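Local coordinates for SusD superfamily protein (Bacteroides fragilis, PDB 3L22) that probably binds glycans at the outer membrane as a SusD-family lipoprotein and carries bound zinc ions in the crystal, at residues I32-K44 with L253-L267. Residues are numbered along the deposited sequence; the frame is centred on the assembly and turned at random. Where two conformers were deposited one is given.
Sequences IKNTGTKSLMGGK and LPMADTNIPNTQQSL
Gly43 CA lies 3.1 Å from Gln265 O, and the backbones come nearest here (Gly43 CA to Ser266 CA 4.8 Å), where the loop joining helices 18-33 and 44-52 lies against the long loop that leads from strand 249-253 to helix 267-271. Two asparagine amides do much of the polar work, each donating to a backbone carbonyl of the other loop. Asn34 ND2 gives a nearly straight bond to Asn259 O (3.0 Å, 165° at the hydrogen) and spends its other proton on Thr35 O, both acceptors lying in its amide plane. Asn262 ND2 meets Gly36 O at 2.8 Å, in the carbonyl plane. Gln265 adds a less certain third, having two conformers: in one, NE2 reaches Thr37 O (2.6 Å) from above the carbonyl plane, and OE1 lies 2.7 Å from a water that accepts from Asn262 N. Lys33 runs past Leu253 in the opposite direction, CG anti to the backbone N (chi1 -178°), then bends twice to bring NZ to Asn34 OD1 and, weakly, to Asn259 OD1 (3.0 Å). Its aliphatic part borders selenomethionine Met255. Leu253 CD1 packs on Met41 CB (3.8 Å), and a second water links Gly42 O to Leu267 N. With one sound bond and one weak one, both to neutral amide oxygens, the positive charge of buried Lys33 is probably stabilised by dipoles within the contact.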
ATOM      1  N   ILE A  32       8.285   6.379  -7.511  1.00 17.41           N
ATOM      2  CA  ILE A  32       7.621   5.812  -6.340  1.00 17.74           C
ATOM      3  C   ILE A  32       7.987   4.345  -6.086  1.00 16.87           C
ATOM      4  O   ILE A  32       7.617   3.810  -5.034  1.00 16.07           O
ATOM      5  CB  ILE A  32       6.073   5.905  -6.326  1.00 18.09           C
ATOM      6  CG1 ILE A  32       5.445   5.265  -7.533  1.00 20.48           C
ATOM      7  CG2 ILE A  32       5.618   7.318  -6.058  1.00 22.14           C
ATOM      8  CD1 ILE A  32       3.981   5.020  -7.312  1.00 25.93           C
ATOM      9  N   LYS A  33       8.709   3.730  -7.032  1.00 16.57           N
ATOM     10  CA  LYS A  33       9.111   2.319  -6.952  1.00 15.98           C
ATOM     11  C   LYS A  33      10.512   2.181  -6.318  1.00 16.00           C
ATOM     12  O   LYS A  33      10.633   1.758  -5.147  1.00 14.36           O
ATOM     13  CB  LYS A  33       9.021   1.718  -8.354  1.00 15.94           C
ATOM     14  CG  LYS A  33       9.345   0.234  -8.502  1.00 16.25           C
ATOM     15  CD  LYS A  33       9.360  -0.207  -9.997  1.00 15.27           C
ATOM     16  CE  LYS A  33      10.539   0.275 -10.861  1.00 16.87           C
ATOM     17  NZ  LYS A  33      11.854  -0.434 -10.561  1.00 18.77           N
ATOM     18  N   ASN A  34      11.572   2.546  -7.065  1.00 15.69           N
ATOM     19  CA  ASN A  34      12.952   2.536  -6.528  1.00 15.98           C
ATOM     20  C   ASN A  34      13.885   3.274  -7.438  1.00 16.42           C
ATOM     21  O   ASN A  34      13.563   3.508  -8.594  1.00 15.74           O
ATOM     22  CB  ASN A  34      13.519   1.115  -6.278  1.00 15.61           C
ATOM     23  CG  ASN A  34      13.587   0.280  -7.522  1.00 16.80           C
ATOM     24  OD1 ASN A  34      12.616  -0.401  -7.857  1.00 16.41           O
ATOM     25  ND2 ASN A  34      14.748   0.277  -8.189  1.00 12.45           N
ATOM     26  N   THR A  35      15.046   3.641  -6.916  1.00 16.53           N
ATOM     27  CA  THR A  35      16.120   4.100  -7.783  1.00 17.88           C
ATOM     28  C   THR A  35      17.153   2.984  -7.906  1.00 18.92           C
ATOM     29  O   THR A  35      16.947   1.838  -7.439  1.00 19.34           O
ATOM     30  CB  THR A  35      16.752   5.337  -7.236  1.00 18.45           C
ATOM     31  OG1 THR A  35      17.476   4.980  -6.035  1.00 17.69           O
ATOM     32  CG2 THR A  35      15.643   6.406  -7.017  1.00 17.15           C
ATOM     33  N   GLY A  36      18.263   3.310  -8.555  1.00 19.79           N
ATOM     34  CA  GLY A  36      19.399   2.411  -8.634  1.00 19.60           C
ATOM     35  C   GLY A  36      20.017   2.033  -7.304  1.00 19.42           C
ATOM     36  O   GLY A  36      20.656   0.964  -7.216  1.00 19.85           O
ATOM     37  N   THR A  37      19.877   2.884  -6.289  1.00 18.38           N
ATOM     38  CA  THR A  37      20.500   2.624  -4.983  1.00 18.67           C
ATOM     39  C   THR A  37      19.559   2.564  -3.795  1.00 18.16           C
ATOM     40  O   THR A  37      19.925   2.013  -2.792  1.00 19.31           O
ATOM     41  CB  THR A  37      21.579   3.661  -4.690  1.00 19.47           C
ATOM     42  OG1 THR A  37      21.037   4.966  -4.940  1.00 21.19           O
ATOM     43  CG2 THR A  37      22.856   3.438  -5.635  1.00 19.55           C
ATOM     44  N   LYS A  38      18.345   3.089  -3.902  1.00 17.54           N
ATOM     45  CA  LYS A  38      17.403   3.144  -2.773  1.00 16.69           C
ATOM     46  C   LYS A  38      16.049   2.677  -3.283  1.00 16.56           C
ATOM     47  O   LYS A  38      15.850   2.591  -4.504  1.00 16.30           O
ATOM     48  CB  LYS A  38      17.315   4.571  -2.246  1.00 17.00           C
ATOM     49  CG  LYS A  38      18.666   5.121  -1.646  1.00 18.33           C
ATOM     50  CD  LYS A  38      18.960   4.445  -0.321  1.00 22.28           C
ATOM     51  CE  LYS A  38      20.237   4.960   0.343  1.00 25.46           C
ATOM     52  NZ  LYS A  38      20.175   4.486   1.756  1.00 29.46           N
ATOM     53  N   SER A  39      15.154   2.336  -2.369  1.00 15.41           N
ATOM     54  CA  SER A  39      13.855   1.861  -2.743  1.00 14.70           C
ATOM     55  C   SER A  39      12.763   2.573  -1.981  1.00 15.34           C
ATOM     56  O   SER A  39      12.982   3.092  -0.866  1.00 16.61           O
ATOM     57  CB  SER A  39      13.794   0.337  -2.595  1.00 14.89           C
ATOM     58  OG  SER A  39      13.944  -0.113  -1.259  1.00 15.56           O
ATOM     59  N   LEU A  40      11.579   2.631  -2.583  1.00 14.95           N
ATOM     60  CA  LEU A  40      10.401   3.114  -1.910  1.00 14.73           C
ATOM     61  C   LEU A  40       9.331   2.000  -1.963  1.00 15.10           C
ATOM     62  O   LEU A  40       9.554   0.923  -1.382  1.00 16.04           O
ATOM     63  CB  LEU A  40       9.986   4.496  -2.450  1.00 14.49           C
ATOM     64  CG  LEU A  40       8.952   5.332  -1.680  1.00 14.40           C
ATOM     65  CD1 LEU A  40       9.520   5.855  -0.352  1.00 11.38           C
ATOM     66  CD2 LEU A  40       8.486   6.520  -2.538  1.00 13.60           C
HETATM   67  N   MSE A  41       8.214   2.206  -2.648  1.00 14.37           N
HETATM   68  CA  MSE A  41       7.129   1.222  -2.656  1.00 14.06           C
HETATM   69  C   MSE A  41       7.404   0.007  -3.530  1.00 14.40           C
HETATM   70  O   MSE A  41       6.640  -0.946  -3.501  1.00 14.30           O
HETATM   71  CB  MSE A  41       5.846   1.896  -3.100  1.00 13.73           C
HETATM   72  CG  MSE A  41       5.497   3.110  -2.287  1.00 13.54           C
HETATM   73 SE   MSE A  41       5.683   2.976  -0.316  0.75 19.14          SE
HETATM   74  CE  MSE A  41       4.434   1.472  -0.039  1.00 11.48           C
ATOM     75  N   GLY A  42       8.512   0.012  -4.277  1.00 14.47           N
ATOM     76  CA  GLY A  42       8.936  -1.173  -5.026  1.00 14.63           C
ATOM     77  C   GLY A  42       9.841  -2.071  -4.183  1.00 14.91           C
ATOM     78  O   GLY A  42      10.298  -3.137  -4.637  1.00 15.49           O
ATOM     79  N   GLY A  43      10.133  -1.632  -2.955  1.00 14.97           N
ATOM     80  CA  GLY A  43      11.068  -2.345  -2.077  1.00 14.91           C
ATOM     81  C   GLY A  43      10.796  -2.126  -0.596  1.00 14.80           C
ATOM     82  O   GLY A  43       9.724  -2.507  -0.076  1.00 14.15           O
ATOM     83  N   LYS A  44      11.769  -1.520   0.088  1.00 14.82           N
ATOM     84  CA  LYS A  44      11.749  -1.468   1.548  1.00 14.72           C
ATOM     85  C   LYS A  44      10.535  -0.741   2.146  1.00 14.05           C
ATOM     86  O   LYS A  44      10.079  -1.138   3.219  1.00 14.13           O
ATOM     87  CB  LYS A  44      13.062  -0.857   2.103  1.00 14.98           C
ATOM     88  CG  LYS A  44      14.257  -1.839   2.006  1.00 15.82           C
ATOM     89  CD  LYS A  44      15.560  -1.282   2.579  1.00 16.21           C
ATOM     90  CE  LYS A  44      15.508  -1.151   4.105  1.00 16.59           C
ATOM     91  NZ  LYS A  44      16.719  -0.505   4.593  1.00 14.91           N
ATOM     92  N   LEU A 253       3.511  -2.162  -9.530  1.00 13.30           N
ATOM     93  CA  LEU A 253       4.792  -1.539  -9.909  1.00 13.36           C
ATOM     94  C   LEU A 253       5.622  -2.618 -10.613  1.00 13.70           C
ATOM     95  O   LEU A 253       5.990  -3.637  -9.971  1.00 13.08           O
ATOM     96  CB  LEU A 253       5.537  -1.004  -8.689  1.00 13.34           C
ATOM     97  CG  LEU A 253       4.694  -0.240  -7.665  1.00 14.07           C
ATOM     98  CD1 LEU A 253       5.597   0.226  -6.465  1.00 13.36           C
ATOM     99  CD2 LEU A 253       4.038   0.917  -8.349  1.00 12.42           C
ATOM    100  N   PRO A 254       5.867  -2.439 -11.918  1.00 12.56           N
ATOM    101  CA  PRO A 254       6.562  -3.470 -12.692  1.00 13.29           C
ATOM    102  C   PRO A 254       8.052  -3.358 -12.517  1.00 14.03           C
ATOM    103  O   PRO A 254       8.546  -2.275 -12.159  1.00 16.67           O
ATOM    104  CB  PRO A 254       6.173  -3.126 -14.133  1.00 13.13           C
ATOM    105  CG  PRO A 254       6.060  -1.611 -14.098  1.00 11.62           C
ATOM    106  CD  PRO A 254       5.490  -1.283 -12.761  1.00 12.37           C
HETATM  107  N   MSE A 255       8.765  -4.434 -12.787  1.00 13.73           N
HETATM  108  CA  MSE A 255      10.224  -4.466 -12.716  1.00 12.45           C
HETATM  109  C   MSE A 255      10.766  -4.918 -14.064  1.00 12.75           C
HETATM  110  O   MSE A 255      10.111  -5.702 -14.777  1.00 13.91           O
HETATM  111  CB  MSE A 255      10.636  -5.513 -11.705  1.00 12.64           C
HETATM  112  CG  MSE A 255      10.233  -5.261 -10.291  1.00 14.79           C
HETATM  113 SE   MSE A 255      11.259  -3.775  -9.577  0.75 16.36          SE
HETATM  114  CE  MSE A 255      10.245  -3.507  -7.902  1.00 11.43           C
ATOM    115  N   ALA A 256      11.983  -4.486 -14.361  1.00 11.13           N
ATOM    116  CA  ALA A 256      12.726  -4.870 -15.524  1.00 11.61           C
ATOM    117  C   ALA A 256      14.173  -5.065 -15.091  1.00 12.12           C
ATOM    118  O   ALA A 256      14.626  -4.475 -14.096  1.00 11.50           O
ATOM    119  CB  ALA A 256      12.623  -3.792 -16.638  1.00 10.10           C
ATOM    120  N   ASP A 257      14.906  -5.878 -15.856  1.00 12.96           N
ATOM    121  CA  ASP A 257      16.274  -6.234 -15.496  1.00 13.65           C
ATOM    122  C   ASP A 257      17.119  -5.001 -15.191  1.00 14.43           C
ATOM    123  O   ASP A 257      17.974  -5.041 -14.334  1.00 15.00           O
ATOM    124  CB  ASP A 257      16.960  -7.028 -16.601  1.00 13.95           C
ATOM    125  CG  ASP A 257      16.360  -8.423 -16.814  1.00 14.36           C
ATOM    126  OD1 ASP A 257      15.908  -9.076 -15.856  1.00 13.55           O
ATOM    127  OD2 ASP A 257      16.349  -8.880 -17.979  1.00 13.06           O
ATOM    128  N   THR A 258      16.863  -3.908 -15.897  1.00 14.54           N
ATOM    129  CA  THR A 258      17.672  -2.733 -15.800  1.00 14.26           C
ATOM    130  C   THR A 258      17.207  -1.769 -14.697  1.00 14.75           C
ATOM    131  O   THR A 258      17.753  -0.702 -14.577  1.00 15.49           O
ATOM    132  CB  THR A 258      17.626  -1.993 -17.172  1.00 15.10           C
ATOM    133  OG1 THR A 258      16.262  -1.632 -17.467  1.00 15.56           O
ATOM    134  CG2 THR A 258      18.232  -2.883 -18.290  1.00 11.24           C
ATOM    135  N   ASN A 259      16.166  -2.086 -13.928  1.00 14.02           N
ATOM    136  CA  ASN A 259      15.704  -1.155 -12.882  1.00 14.00           C
ATOM    137  C   ASN A 259      15.302  -1.845 -11.586  1.00 13.13           C
ATOM    138  O   ASN A 259      14.609  -1.251 -10.771  1.00 13.31           O
ATOM    139  CB  ASN A 259      14.577  -0.251 -13.413  1.00 14.59           C
ATOM    140  CG  ASN A 259      13.246  -1.021 -13.717  1.00 17.23           C
ATOM    141  OD1 ASN A 259      12.840  -1.924 -12.987  1.00 16.46           O
ATOM    142  ND2 ASN A 259      12.567  -0.618 -14.778  1.00 16.53           N
ATOM    143  N   ILE A 260      15.719  -3.104 -11.413  1.00 12.73           N
ATOM    144  CA  ILE A 260      15.438  -3.836 -10.172  1.00 12.93           C
ATOM    145  C   ILE A 260      16.110  -3.163  -8.951  1.00 13.36           C
ATOM    146  O   ILE A 260      17.104  -2.434  -9.112  1.00 12.82           O
ATOM    147  CB  ILE A 260      15.834  -5.321 -10.253  1.00 12.83           C
ATOM    148  CG1 ILE A 260      17.298  -5.481 -10.753  1.00 15.08           C
ATOM    149  CG2 ILE A 260      14.829  -6.098 -11.122  1.00 13.10           C
ATOM    150  CD1 ILE A 260      17.968  -6.796 -10.443  1.00 16.52           C
ATOM    151  N   PRO A 261      15.602  -3.422  -7.736  1.00 13.25           N
ATOM    152  CA  PRO A 261      16.246  -2.825  -6.578  1.00 13.29           C
ATOM    153  C   PRO A 261      17.636  -3.395  -6.317  1.00 13.78           C
ATOM    154  O   PRO A 261      17.952  -4.506  -6.704  1.00 14.13           O
ATOM    155  CB  PRO A 261      15.298  -3.168  -5.425  1.00 13.59           C
ATOM    156  CG  PRO A 261      13.947  -3.476  -6.052  1.00 13.13           C
ATOM    157  CD  PRO A 261      14.376  -4.147  -7.356  1.00 13.76           C
ATOM    158  N   ASN A 262      18.461  -2.606  -5.652  1.00 14.37           N
ATOM    159  CA  ASN A 262      19.829  -3.005  -5.318  1.00 14.52           C
ATOM    160  C   ASN A 262      19.847  -3.997  -4.110  1.00 14.57           C
ATOM    161  O   ASN A 262      18.784  -4.480  -3.647  1.00 11.82           O
ATOM    162  CB  ASN A 262      20.631  -1.727  -5.052  1.00 14.92           C
ATOM    163  CG  ASN A 262      22.086  -1.832  -5.478  1.00 17.10           C
ATOM    164  OD1 ASN A 262      22.749  -2.821  -5.200  1.00 17.04           O
ATOM    165  ND2 ASN A 262      22.589  -0.798  -6.148  1.00 17.44           N
ATOM    166  N   THR A 263      21.042  -4.304  -3.600  1.00 15.59           N
ATOM    167  CA  THR A 263      21.225  -5.332  -2.571  1.00 17.13           C
ATOM    168  C   THR A 263      20.338  -5.158  -1.381  1.00 17.87           C
ATOM    169  O   THR A 263      20.297  -4.083  -0.805  1.00 17.51           O
ATOM    170  CB  THR A 263      22.651  -5.366  -2.082  1.00 17.37           C
ATOM    171  OG1 THR A 263      23.452  -5.326  -3.240  1.00 21.09           O
ATOM    172  CG2 THR A 263      22.948  -6.637  -1.339  1.00 15.98           C
ATOM    173  N   GLN A 264      19.621  -6.241  -1.068  1.00 18.11           N
ATOM    174  CA  GLN A 264      18.684  -6.296   0.040  1.00 19.43           C
ATOM    175  C   GLN A 264      17.665  -5.179   0.039  1.00 18.54           C
ATOM    176  O   GLN A 264      17.404  -4.590   1.051  1.00 19.80           O
ATOM    177  CB  GLN A 264      19.432  -6.377   1.366  1.00 19.36           C
ATOM    178  CG  GLN A 264      20.123  -7.695   1.505  1.00 22.46           C
ATOM    179  CD  GLN A 264      20.671  -7.914   2.909  1.00 26.07           C
ATOM    180  OE1 GLN A 264      21.306  -7.015   3.502  1.00 27.14           O
ATOM    181  NE2 GLN A 264      20.425  -9.117   3.453  1.00 23.34           N
ATOM    182  N   GLN A 265      17.125  -4.863  -1.130  1.00 18.15           N
ATOM    183  CA  GLN A 265      16.034  -3.898  -1.219  0.60 17.42           C
ATOM    184  C   GLN A 265      14.785  -4.462  -1.855  1.00 17.00           C
ATOM    185  O   GLN A 265      13.778  -3.809  -1.826  1.00 18.31           O
ATOM    186  CB  GLN A 265      16.498  -2.675  -1.987  0.60 17.28           C
ATOM    187  CG  GLN A 265      17.583  -1.912  -1.239  0.60 18.30           C
ATOM    188  CD  GLN A 265      17.978  -0.685  -1.952  0.60 18.49           C
ATOM    189  OE1 GLN A 265      17.145  -0.075  -2.635  0.60 18.13           O
ATOM    190  NE2 GLN A 265      19.265  -0.282  -1.813  0.60 18.07           N
ATOM    191  N   SER A 266      14.853  -5.656  -2.446  1.00 15.09           N
ATOM    192  CA  SER A 266      13.693  -6.219  -3.103  1.00 14.92           C
ATOM    193  C   SER A 266      12.861  -7.049  -2.139  1.00 14.45           C
ATOM    194  O   SER A 266      13.374  -7.576  -1.148  1.00 14.34           O
ATOM    195  CB  SER A 266      14.087  -7.130  -4.270  1.00 14.73           C
ATOM    196  OG  SER A 266      14.749  -8.289  -3.802  1.00 14.75           O
ATOM    197  N   LEU A 267      11.580  -7.177  -2.457  1.00 13.50           N
ATOM    198  CA  LEU A 267      10.689  -8.072  -1.740  1.00 14.56           C
ATOM    199  C   LEU A 267      11.243  -9.498  -1.604  1.00 14.44           C
ATOM    200  O   LEU A 267      11.299 -10.052  -0.483  1.00 14.88           O
ATOM    201  CB  LEU A 267       9.330  -8.121  -2.438  1.00 14.63           C
ATOM    202  CG  LEU A 267       8.286  -7.098  -1.991  1.00 17.83           C
ATOM    203  CD1 LEU A 267       8.788  -5.694  -1.836  1.00 14.66           C
ATOM    204  CD2 LEU A 267       7.037  -7.212  -2.885  1.00 13.24           C
TER
HETATM  205  O   HOH W   1      17.692   0.146  -5.315  1.00 16.61           O
HETATM  206  O   HOH W   2      11.017  -5.647  -4.969  1.00 12.77           O